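Side-chain contacts in F5/8 type C domain protein (Bacteroides ovatus, PDB 4ZRX), which probably hydrolyses alpha-L-fucosides with a TIM-barrel domain and carries an F5/8 type C domain of a kind that often binds sugars: residues R365-T370 against Q392-K397; D223-G228 against E236-A241; R517-V522 against W529-A534. All blocks are in the same frame, centred on the assembly; numbering follows the deposited sequence. Where two conformers were deposited one is given.

Interactions 1 and 2 lie in the same half of the molecule, their centres about 20 Å apart, whereas interaction 3 belongs to the F5/8 type C domain, its centre about 67 Å from that of interaction 1. Gln-399 connects the first two: it follows 392-397, touches Glu-393, and bonds to the backbone of Glu-238 and Asn-240. Only interaction 2 is fully buried; there two guanidinium nitrogens of Arg-225 converge on one carboxylate oxygen of Glu-238. Interaction 1 is a small polar contact at the surface, built on a tyrosine hydroxyl. Interaction 3 covers far more area than the other two and, unlike them, joins its segments by backbone bonds as well as by apolar side chains.

Interaction 1: residues R365-T370 against Q392-K397; sequences RKYWST and QEDITK
Asp-394 meets the phenol of Tyr-367 along most of its length. Its CB lies 3.8 Å from Tyr-367 CE2, and CG sits in the plane of the ring at its edge. CG is anti to the backbone N (chi1 -176°), which carries the carboxylate to the hydroxyl end of the ring, the two planes 80° apart. At the tip the oxygens divide the work. OD2 accepts from Tyr-367 OH at 2.7 Å through its anti lone pair, while OD1 takes Thr-396 OG1 at 2.6 Å and, from the same face, Thr-396 N, the latter closing an Asx turn. Lys-397, extended beyond CG, brings NZ to 3.1 Å from Tyr-367 OH as a donor; its salt bridge to Asp-394 OD2 is long. An alanine here is likely to leave the Tyr-367 hydroxyl without its acceptor, undo the Asx turn and set the Thr-396 hydroxyl free to turn. The contact joins the lead-in to edge strand 368-370 with the turn after strand 388-393, beside the beginning of strand 450-458, whose Tyr-451 makes a cation-pi contact with Lys-397. The tyrosine hydroxyl thus sits between a positive and a negative group and is probably polarised by them.

Interaction 2: residues D223-G228 against E236-A241; sequences DVRWVG and ETEWNA
Arg-225 and Glu-238 meet end-on, both terminal nitrogens of the guanidinium converging on one carboxylate oxygen. In this salt bridge Arg-225 NH2 and NH1 donate to Glu-238 OE2 at 2.9 and 3.0 Å, neither bond quite straight (152° from NH2, 141° from NH1); OE2 sits at the edge of the guanidinium, close to its plane. The carboxylate does not lie flat with it: the two planes are 40° apart, and both nitrogens approach OE2 from the same face. Arg-225 gets there by bending at chi3, Glu-238 by bending at chi2, their chains sliding past each other in opposite directions. Asn-240 OD1 lies 2.8 Å from Arg-225 NH2, while the amide has a stronger polar partner in Ser-285.

The other side of the contact is looser. Val-227 CG2 comes no nearer than 4.1 Å to Glu-238 OE1, a van der Waals contact alone, and the two side chains cross at about a right angle. That second oxygen is occupied elsewhere, in a salt bridge to Arg-235, which also donates to Val-227 O. Every residue that touches here is buried, and further protein groups share the charges: besides Arg-235 on the glutamate, Tyr-283 O accepts from Arg-225 NE.

The salt bridge thus spans a loop of the alpha-L-fucosidase barrel domain. Short strand 225-226 pairs in parallel with strand 279-290, and the returning segment 236-241 leads into strand 241-242, which pairs antiparallel with that same strand. On its far side 236-241 is held by Gln-399, Thr-421 and Thr-422.

Interaction 3: residues R517-V522 against W529-A534; sequences RYQFFV and WKEVPA
One water joins Phe-520 to Val-532 and Glu-531. It accepts from Phe-520 N at 3.0 Å and donates to Val-532 O at 2.6 Å and, at 3.3 Å, to Glu-531 OE2. Phe-520 N and Val-532 O are 4.8 Å apart, so the water spans a gap too wide for a direct bond; the N-to-C directions of the two short strands are 126° apart, well short of antiparallel. Beyond it the backbones pair directly: Val-532 N donates to Phe-520 O at 2.9 Å in an almost straight bond (178°), and Val-522 and Lys-530 form an antiparallel hydrogen-bonded pair, Val-522 N reaching Lys-530 O at 2.8 Å.

Val-532 carries the apolar side. With CG1 anti to the backbone N (chi1 -177°), its other branch, CG2, turns inward, 3.8 Å from Phe-520 CD2 at the edge of the ring and close to Val-522 CG1 as well. The opposite face bears Phe-521 and Glu-531, a non-hydrogen-bonded pair in which the CD2-CE2 side of the phenylalanine ring lies against the CA and CB of Glu-531. Trp-529 closes this row, its CE3 3.6 Å from Phe-521 CB. Further along the chain, Ala-534 CB rests against the hydroxyl of Tyr-518.

The hairpin forms one border of the five-stranded antiparallel sheet in the beta-sandwich of the F5/8 type C domain: 530-532 is one of its two outermost strands, and 517-523 also pairs with 560-566. The face with Phe-520, Val-522 and Val-532 packs on strands 548-552 and 555-558 and on Phe-501, whose ring stacks with Phe-520. On the face with Phe-521, Lys-562 of strand 560-566 makes cation-pi contacts with both Phe-521 and Trp-529.

Interaction 1: residues R365-T370 against Q392-K397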
loop_
_atom_site.group_PDB
_atom_site.type_symbol
_atom_site.label_atom_id
_atom_site.label_comp_id
_atom_site.label_asym_id
_atom_site.label_seq_id
_atom_site.Cartn_x
_atom_site.Cartn_y
_atom_site.Cartn_z
ATOM N N ARG A 365 5.775 28.521 -0.934
ATOM C CA ARG A 365 6.792 28.295 0.079
ATOM C C ARG A 365 7.052 29.418 1.025
ATOM O O ARG A 365 8.074 29.421 1.708
ATOM C CB ARG A 365 8.112 27.959 -0.566
ATOM C CG ARG A 365 8.074 26.772 -1.369
ATOM C CD ARG A 365 9.520 26.348 -1.663
ATOM N NE ARG A 365 9.644 25.117 -2.422
ATOM C CZ ARG A 365 9.690 25.016 -3.746
ATOM N NH1 ARG A 365 9.599 26.080 -4.536
ATOM N NH2 ARG A 365 9.840 23.802 -4.287
ATOM N N LYS A 366 6.112 30.354 1.116
ATOM C CA LYS A 366 6.136 31.353 2.109
ATOM C C LYS A 366 5.935 30.654 3.412
ATOM O O LYS A 366 4.790 30.193 3.678
ATOM C CB LYS A 366 5.020 32.383 1.867
ATOM C CG LYS A 366 4.975 33.511 2.861
ATOM C CD LYS A 366 3.974 34.602 2.433
ATOM C CE LYS A 366 4.001 35.806 3.389
ATOM N NZ LYS A 366 3.167 36.965 2.885
ATOM N N TYR A 367 6.971 30.621 4.247
ATOM C CA TYR A 367 6.910 29.909 5.503
ATOM C C TYR A 367 5.889 30.623 6.397
ATOM O O TYR A 367 5.901 31.871 6.532
ATOM C CB TYR A 367 8.297 29.873 6.115
ATOM C CG TYR A 367 8.563 28.940 7.274
ATOM C CD1 TYR A 367 8.303 29.333 8.603
ATOM C CD2 TYR A 367 9.165 27.708 7.074
ATOM C CE1 TYR A 367 8.649 28.498 9.695
ATOM C CE2 TYR A 367 9.495 26.873 8.147
ATOM C CZ TYR A 367 9.225 27.269 9.441
ATOM O OH TYR A 367 9.590 26.498 10.481
ATOM N N TRP A 368 5.011 29.854 7.007
ATOM C CA TRP A 368 3.860 30.393 7.718
ATOM C C TRP A 368 3.836 29.888 9.141
ATOM O O TRP A 368 3.752 28.671 9.356
ATOM C CB TRP A 368 2.593 30.030 6.953
ATOM C CG TRP A 368 1.362 30.446 7.644
ATOM C CD1 TRP A 368 1.168 31.576 8.432
ATOM C CD2 TRP A 368 0.131 29.787 7.583
ATOM N NE1 TRP A 368 -0.124 31.612 8.864
ATOM C CE2 TRP A 368 -0.784 30.532 8.357
ATOM C CE3 TRP A 368 -0.316 28.644 6.918
ATOM C CZ2 TRP A 368 -2.109 30.128 8.534
ATOM C CZ3 TRP A 368 -1.637 28.247 7.089
ATOM C CH2 TRP A 368 -2.513 29.017 7.868
ATOM N N SER A 369 3.992 30.809 10.098
ATOM C CA SER A 369 3.935 30.472 11.494
ATOM C C SER A 369 2.580 30.916 12.051
ATOM O O SER A 369 2.244 32.109 11.954
ATOM C CB SER A 369 5.029 31.186 12.244
ATOM O OG SER A 369 6.286 30.900 11.696
ATOM N N THR A 370 1.841 30.028 12.688
ATOM C CA THR A 370 0.505 30.375 13.152
ATOM C C THR A 370 0.061 29.605 14.345
ATOM O O THR A 370 0.458 28.489 14.553
ATOM C CB THR A 370 -0.566 30.201 11.991
ATOM O OG1 THR A 370 -1.814 30.802 12.365
ATOM C CG2 THR A 370 -0.787 28.786 11.646
ATOM N N GLN A 392 2.532 20.865 3.654
ATOM C CA GLN A 392 3.618 20.327 4.470
ATOM C C GLN A 392 3.862 21.181 5.696
ATOM O O GLN A 392 3.793 22.425 5.585
ATOM C CB GLN A 392 4.925 20.255 3.675
ATOM C CG GLN A 392 4.805 19.472 2.403
ATOM C CD GLN A 392 6.151 19.243 1.699
ATOM O OE1 GLN A 392 6.559 20.043 0.847
ATOM N NE2 GLN A 392 6.851 18.189 2.070
ATOM N N GLU A 393 4.255 20.540 6.795
ATOM C CA GLU A 393 4.761 21.212 7.977
ATOM C C GLU A 393 6.264 21.100 8.021
ATOM O O GLU A 393 6.856 20.127 7.548
ATOM C CB GLU A 393 4.248 20.541 9.283
ATOM C CG GLU A 393 2.927 20.847 9.696
ATOM C CD GLU A 393 2.527 20.076 10.960
ATOM O OE1 GLU A 393 2.771 20.606 12.043
ATOM O OE2 GLU A 393 1.928 18.996 10.878
ATOM N N ASP A 394 6.895 22.030 8.721
ATOM C CA ASP A 394 8.289 21.909 8.974
ATOM C C ASP A 394 8.575 20.985 10.124
ATOM O O ASP A 394 8.813 21.461 11.273
ATOM C CB ASP A 394 8.912 23.281 9.298
ATOM C CG ASP A 394 10.396 23.222 9.489
ATOM O OD1 ASP A 394 11.006 22.132 9.295
ATOM O OD2 ASP A 394 10.979 24.330 9.846
ATOM N N ILE A 395 8.704 19.693 9.810
ATOM C CA ILE A 395 8.796 18.675 10.839
ATOM C C ILE A 395 10.166 18.680 11.533
ATOM O O ILE A 395 10.346 18.000 12.538
ATOM C CB ILE A 395 8.423 17.268 10.327
ATOM C CG1 ILE A 395 9.302 16.890 9.150
ATOM C CG2 ILE A 395 6.939 17.219 9.990
ATOM C CD1 ILE A 395 9.201 15.424 8.799
ATOM N N THR A 396 11.105 19.487 11.048
ATOM C CA THR A 396 12.355 19.727 11.802
ATOM C C THR A 396 12.122 20.405 13.110
ATOM O O THR A 396 13.048 20.482 13.917
ATOM C CB THR A 396 13.492 20.500 10.988
ATOM O OG1 THR A 396 13.151 21.883 10.819
ATOM C CG2 THR A 396 13.706 19.865 9.651
ATOM N N LYS A 397 10.925 20.973 13.312
ATOM C CA LYS A 397 10.544 21.598 14.534
ATOM C C LYS A 397 9.396 20.890 15.209
ATOM O O LYS A 397 8.847 21.375 16.182
ATOM C CB LYS A 397 10.210 23.062 14.246
ATOM C CG LYS A 397 11.375 23.815 13.646
ATOM C CD LYS A 397 11.079 25.272 13.488
ATOM C CE LYS A 397 12.322 25.945 12.887
ATOM N NZ LYS A 397 11.992 27.248 12.307
#

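Interaction 2: residues D223-G228 against E236-A241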
loop_
_atom_site.group_PDB
_atom_site.type_symbol
_atom_site.label_atom_id
_atom_site.label_comp_id
_atom_site.label_asym_id
_atom_site.label_seq_id
_atom_site.Cartn_x
_atom_site.Cartn_y
_atom_site.Cartn_z
ATOM N N ASP A 223 13.455 3.270 14.323
ATOM C CA ASP A 223 13.517 4.367 13.343
ATOM C C ASP A 223 12.250 4.496 12.496
ATOM O O ASP A 223 11.885 5.630 12.160
ATOM C CB ASP A 223 14.729 4.271 12.414
ATOM C CG ASP A 223 16.037 4.549 13.101
ATOM O OD1 ASP A 223 16.075 5.580 13.824
ATOM O OD2 ASP A 223 16.993 3.781 12.841
ATOM N N VAL A 224 11.675 3.366 12.100
ATOM C CA VAL A 224 10.558 3.341 11.139
ATOM C C VAL A 224 9.521 2.330 11.618
ATOM O O VAL A 224 9.863 1.201 11.960
ATOM C CB VAL A 224 11.064 2.970 9.759
ATOM C CG1 VAL A 224 9.949 2.685 8.731
ATOM C CG2 VAL A 224 11.992 4.031 9.150
ATOM N N ARG A 225 8.260 2.768 11.623
ATOM C CA ARG A 225 7.140 2.029 12.178
ATOM C C ARG A 225 6.316 1.442 11.027
ATOM O O ARG A 225 5.931 2.156 10.096
ATOM C CB ARG A 225 6.278 2.984 13.026
ATOM C CG ARG A 225 4.897 2.523 13.389
ATOM C CD ARG A 225 4.227 3.456 14.335
ATOM N NE ARG A 225 4.088 4.794 13.804
ATOM C CZ ARG A 225 3.044 5.296 13.159
ATOM N NH1 ARG A 225 1.970 4.566 12.869
ATOM N NH2 ARG A 225 3.095 6.549 12.770
ATOM N N TRP A 226 5.954 0.173 11.165
ATOM C CA TRP A 226 5.010 -0.420 10.248
ATOM C C TRP A 226 3.642 0.255 10.392
ATOM O O TRP A 226 3.155 0.350 11.490
ATOM C CB TRP A 226 4.840 -1.876 10.605
ATOM C CG TRP A 226 3.898 -2.626 9.692
ATOM C CD1 TRP A 226 3.888 -2.578 8.361
ATOM C CD2 TRP A 226 2.919 -3.603 10.071
ATOM N NE1 TRP A 226 2.908 -3.397 7.845
ATOM C CE2 TRP A 226 2.304 -4.059 8.889
ATOM C CE3 TRP A 226 2.448 -4.076 11.305
ATOM C CZ2 TRP A 226 1.291 -5.005 8.889
ATOM C CZ3 TRP A 226 1.431 -5.058 11.309
ATOM C CH2 TRP A 226 0.874 -5.510 10.087
ATOM N N VAL A 227 2.998 0.603 9.288
ATOM C CA VAL A 227 1.742 1.303 9.334
ATOM C C VAL A 227 0.673 0.442 10.030
ATOM O O VAL A 227 -0.299 1.039 10.488
ATOM C CB VAL A 227 1.276 1.781 7.946
ATOM C CG1 VAL A 227 0.859 0.642 7.071
ATOM C CG2 VAL A 227 0.180 2.845 8.065
ATOM N N GLY A 228 0.784 -0.908 9.994
ATOM C CA GLY A 228 -0.171 -1.776 10.722
ATOM C C GLY A 228 -1.045 -2.594 9.838
ATOM O O GLY A 228 -1.884 -3.343 10.322
ATOM N N GLU A 236 -5.699 8.838 7.793
ATOM C CA GLU A 236 -5.962 10.279 7.660
ATOM C C GLU A 236 -5.370 11.114 8.804
ATOM O O GLU A 236 -4.863 12.218 8.547
ATOM C CB GLU A 236 -7.442 10.548 7.585
ATOM C CG GLU A 236 -8.031 10.021 6.288
ATOM C CD GLU A 236 -9.569 10.024 6.330
ATOM O OE1 GLU A 236 -10.102 9.261 7.103
ATOM O OE2 GLU A 236 -10.218 10.702 5.533
ATOM N N THR A 237 -5.408 10.608 10.023
ATOM C CA THR A 237 -4.788 11.276 11.153
ATOM C C THR A 237 -3.574 10.430 11.515
ATOM O O THR A 237 -3.734 9.338 12.109
ATOM C CB THR A 237 -5.710 11.321 12.325
ATOM O OG1 THR A 237 -6.909 12.000 12.005
ATOM C CG2 THR A 237 -5.068 11.969 13.573
ATOM N N GLU A 238 -2.384 10.887 11.079
ATOM C CA GLU A 238 -1.157 10.117 11.252
ATOM C C GLU A 238 -0.156 10.906 12.090
ATOM O O GLU A 238 0.475 11.876 11.578
ATOM C CB GLU A 238 -0.569 9.717 9.912
ATOM C CG GLU A 238 0.614 8.718 10.029
ATOM C CD GLU A 238 0.216 7.323 10.466
ATOM O OE1 GLU A 238 -0.429 6.562 9.694
ATOM O OE2 GLU A 238 0.506 6.911 11.630
ATOM N N TRP A 239 -0.057 10.513 13.358
ATOM C CA TRP A 239 0.898 11.072 14.339
ATOM C C TRP A 239 2.198 10.276 14.278
ATOM O O TRP A 239 2.240 9.106 14.648
ATOM C CB TRP A 239 0.332 11.005 15.752
ATOM C CG TRP A 239 -0.672 12.055 15.991
ATOM C CD1 TRP A 239 -2.008 11.899 16.053
ATOM C CD2 TRP A 239 -0.431 13.467 16.085
ATOM N NE1 TRP A 239 -2.616 13.096 16.184
ATOM C CE2 TRP A 239 -1.680 14.082 16.217
ATOM C CE3 TRP A 239 0.711 14.257 16.063
ATOM C CZ2 TRP A 239 -1.840 15.448 16.314
ATOM C CZ3 TRP A 239 0.560 15.635 16.144
ATOM C CH2 TRP A 239 -0.734 16.211 16.288
ATOM N N ASN A 240 3.250 10.905 13.769
ATOM C CA ASN A 240 4.572 10.299 13.811
ATOM C C ASN A 240 5.323 10.606 15.069
ATOM O O ASN A 240 6.344 9.987 15.372
ATOM C CB ASN A 240 5.307 10.640 12.535
ATOM C CG ASN A 240 4.735 9.894 11.329
ATOM O OD1 ASN A 240 4.152 8.799 11.486
ATOM N ND2 ASN A 240 4.871 10.454 10.197
ATOM N N ALA A 241 4.842 11.598 15.811
ATOM C CA ALA A 241 5.176 11.763 17.210
ATOM C C ALA A 241 4.115 10.903 17.941
ATOM O O ALA A 241 2.963 11.306 18.072
ATOM C CB ALA A 241 5.066 13.250 17.639
#

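Interaction 3: residues R517-V522 against W529-A534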
loop_
_atom_site.group_PDB
_atom_site.type_symbol
_atom_site.label_atom_id
_atom_site.label_comp_id
_atom_site.label_asym_id
_atom_site.label_seq_id
_atom_site.Cartn_x
_atom_site.Cartn_y
_atom_site.Cartn_z
ATOM N N ARG A 517 -36.493 -17.515 -8.751
ATOM C CA ARG A 517 -37.352 -17.952 -9.872
ATOM C C ARG A 517 -37.298 -16.877 -10.952
ATOM O O ARG A 517 -37.338 -15.686 -10.642
ATOM C CB ARG A 517 -38.795 -18.191 -9.413
ATOM C CG ARG A 517 -38.894 -19.211 -8.301
ATOM C CD ARG A 517 -40.256 -19.941 -8.245
ATOM N NE ARG A 517 -40.194 -21.042 -7.270
ATOM C CZ ARG A 517 -39.545 -22.207 -7.439
ATOM N NH1 ARG A 517 -38.894 -22.491 -8.571
ATOM N NH2 ARG A 517 -39.539 -23.106 -6.457
ATOM N N TYR A 518 -37.163 -17.270 -12.213
ATOM C CA TYR A 518 -36.989 -16.277 -13.233
ATOM C C TYR A 518 -37.570 -16.698 -14.564
ATOM O O TYR A 518 -37.825 -17.882 -14.783
ATOM C CB TYR A 518 -35.495 -15.972 -13.427
ATOM C CG TYR A 518 -34.769 -17.100 -14.062
ATOM C CD1 TYR A 518 -34.695 -17.218 -15.462
ATOM C CD2 TYR A 518 -34.171 -18.073 -13.296
ATOM C CE1 TYR A 518 -34.067 -18.326 -16.073
ATOM C CE2 TYR A 518 -33.538 -19.162 -13.894
ATOM C CZ TYR A 518 -33.482 -19.276 -15.275
ATOM O OH TYR A 518 -32.838 -20.355 -15.845
ATOM N N GLN A 519 -37.792 -15.699 -15.417
ATOM C CA GLN A 519 -38.067 -15.905 -16.836
ATOM C C GLN A 519 -37.186 -14.920 -17.579
ATOM O O GLN A 519 -37.063 -13.724 -17.181
ATOM C CB GLN A 519 -39.532 -15.628 -17.131
ATOM C CG GLN A 519 -40.469 -16.663 -16.541
ATOM C CD GLN A 519 -41.936 -16.395 -16.839
ATOM O OE1 GLN A 519 -42.483 -16.847 -17.856
ATOM N NE2 GLN A 519 -42.594 -15.689 -15.938
ATOM N N PHE A 520 -36.503 -15.420 -18.585
ATOM C CA PHE A 520 -35.584 -14.618 -19.352
ATOM C C PHE A 520 -36.199 -14.434 -20.731
ATOM O O PHE A 520 -36.787 -15.389 -21.291
ATOM C CB PHE A 520 -34.269 -15.330 -19.462
ATOM C CG PHE A 520 -33.210 -14.524 -20.123
ATOM C CD1 PHE A 520 -32.520 -13.529 -19.404
ATOM C CD2 PHE A 520 -32.860 -14.763 -21.434
ATOM C CE1 PHE A 520 -31.532 -12.785 -20.023
ATOM C CE2 PHE A 520 -31.877 -14.020 -22.075
ATOM C CZ PHE A 520 -31.162 -13.048 -21.349
ATOM N N PHE A 521 -36.121 -13.207 -21.242
ATOM C CA PHE A 521 -36.765 -12.836 -22.501
ATOM C C PHE A 521 -35.783 -12.125 -23.408
ATOM O O PHE A 521 -34.859 -11.432 -22.936
ATOM C CB PHE A 521 -37.947 -11.896 -22.267
ATOM C CG PHE A 521 -39.024 -12.419 -21.371
ATOM C CD1 PHE A 521 -38.938 -12.287 -19.995
ATOM C CD2 PHE A 521 -40.181 -12.993 -21.904
ATOM C CE1 PHE A 521 -39.956 -12.734 -19.157
ATOM C CE2 PHE A 521 -41.216 -13.448 -21.071
ATOM C CZ PHE A 521 -41.112 -13.305 -19.701
ATOM N N VAL A 522 -36.023 -12.227 -24.721
ATOM C CA VAL A 522 -35.204 -11.512 -25.688
ATOM C C VAL A 522 -36.096 -10.739 -26.679
ATOM O O VAL A 522 -37.236 -11.100 -26.870
ATOM C CB VAL A 522 -34.237 -12.446 -26.427
ATOM C CG1 VAL A 522 -33.218 -12.990 -25.462
ATOM C CG2 VAL A 522 -34.972 -13.621 -27.139
ATOM N N TRP A 529 -41.396 -9.323 -27.013
ATOM C CA TRP A 529 -40.603 -10.156 -26.148
ATOM C C TRP A 529 -40.969 -11.628 -26.234
ATOM O O TRP A 529 -42.131 -12.005 -26.043
ATOM C CB TRP A 529 -40.789 -9.715 -24.708
ATOM C CG TRP A 529 -40.268 -8.373 -24.467
ATOM C CD1 TRP A 529 -40.981 -7.198 -24.429
ATOM C CD2 TRP A 529 -38.907 -8.037 -24.203
ATOM N NE1 TRP A 529 -40.130 -6.156 -24.159
ATOM C CE2 TRP A 529 -38.850 -6.638 -24.035
ATOM C CE3 TRP A 529 -37.732 -8.774 -24.137
ATOM C CZ2 TRP A 529 -37.657 -5.967 -23.784
ATOM C CZ3 TRP A 529 -36.531 -8.112 -23.851
ATOM C CH2 TRP A 529 -36.508 -6.720 -23.696
ATOM N N LYS A 530 -39.950 -12.427 -26.530
ATOM C CA LYS A 530 -40.057 -13.865 -26.567
ATOM C C LYS A 530 -39.332 -14.459 -25.369
ATOM O O LYS A 530 -38.165 -14.066 -25.067
ATOM C CB LYS A 530 -39.427 -14.430 -27.837
ATOM C CG LYS A 530 -39.783 -15.910 -27.968
ATOM C CD LYS A 530 -39.556 -16.473 -29.314
ATOM C CE LYS A 530 -40.178 -17.868 -29.361
ATOM N NZ LYS A 530 -39.205 -18.783 -29.998
ATOM N N GLU A 531 -40.000 -15.390 -24.692
ATOM C CA GLU A 531 -39.358 -16.118 -23.605
ATOM C C GLU A 531 -38.321 -17.105 -24.154
ATOM O O GLU A 531 -38.527 -17.774 -25.179
ATOM C CB GLU A 531 -40.388 -16.820 -22.732
ATOM C CG GLU A 531 -39.789 -17.336 -21.423
ATOM C CD GLU A 531 -40.781 -18.088 -20.551
ATOM O OE1 GLU A 531 -41.986 -18.057 -20.861
ATOM O OE2 GLU A 531 -40.351 -18.730 -19.554
ATOM N N VAL A 532 -37.188 -17.199 -23.463
ATOM C CA VAL A 532 -36.166 -18.170 -23.792
ATOM C C VAL A 532 -36.392 -19.329 -22.841
ATOM O O VAL A 532 -36.395 -19.116 -21.610
ATOM C CB VAL A 532 -34.759 -17.618 -23.573
ATOM C CG1 VAL A 532 -33.689 -18.644 -23.988
ATOM C CG2 VAL A 532 -34.566 -16.346 -24.382
ATOM N N PRO A 533 -36.566 -20.560 -23.389
ATOM C CA PRO A 533 -36.831 -21.658 -22.481
ATOM C C PRO A 533 -35.658 -21.925 -21.550
ATOM O O PRO A 533 -34.487 -21.922 -21.987
ATOM C CB PRO A 533 -37.042 -22.856 -23.423
ATOM C CG PRO A 533 -37.630 -22.246 -24.621
ATOM C CD PRO A 533 -36.895 -20.937 -24.792
ATOM N N ALA A 534 -35.983 -22.177 -20.299
ATOM C CA ALA A 534 -34.958 -22.437 -19.283
ATOM C C ALA A 534 -35.655 -23.070 -18.089
ATOM O O ALA A 534 -36.891 -23.061 -18.000
ATOM C CB ALA A 534 -34.287 -21.123 -18.879
HETATM O O HOH W 1 -37.136 -18.236 -19.233
#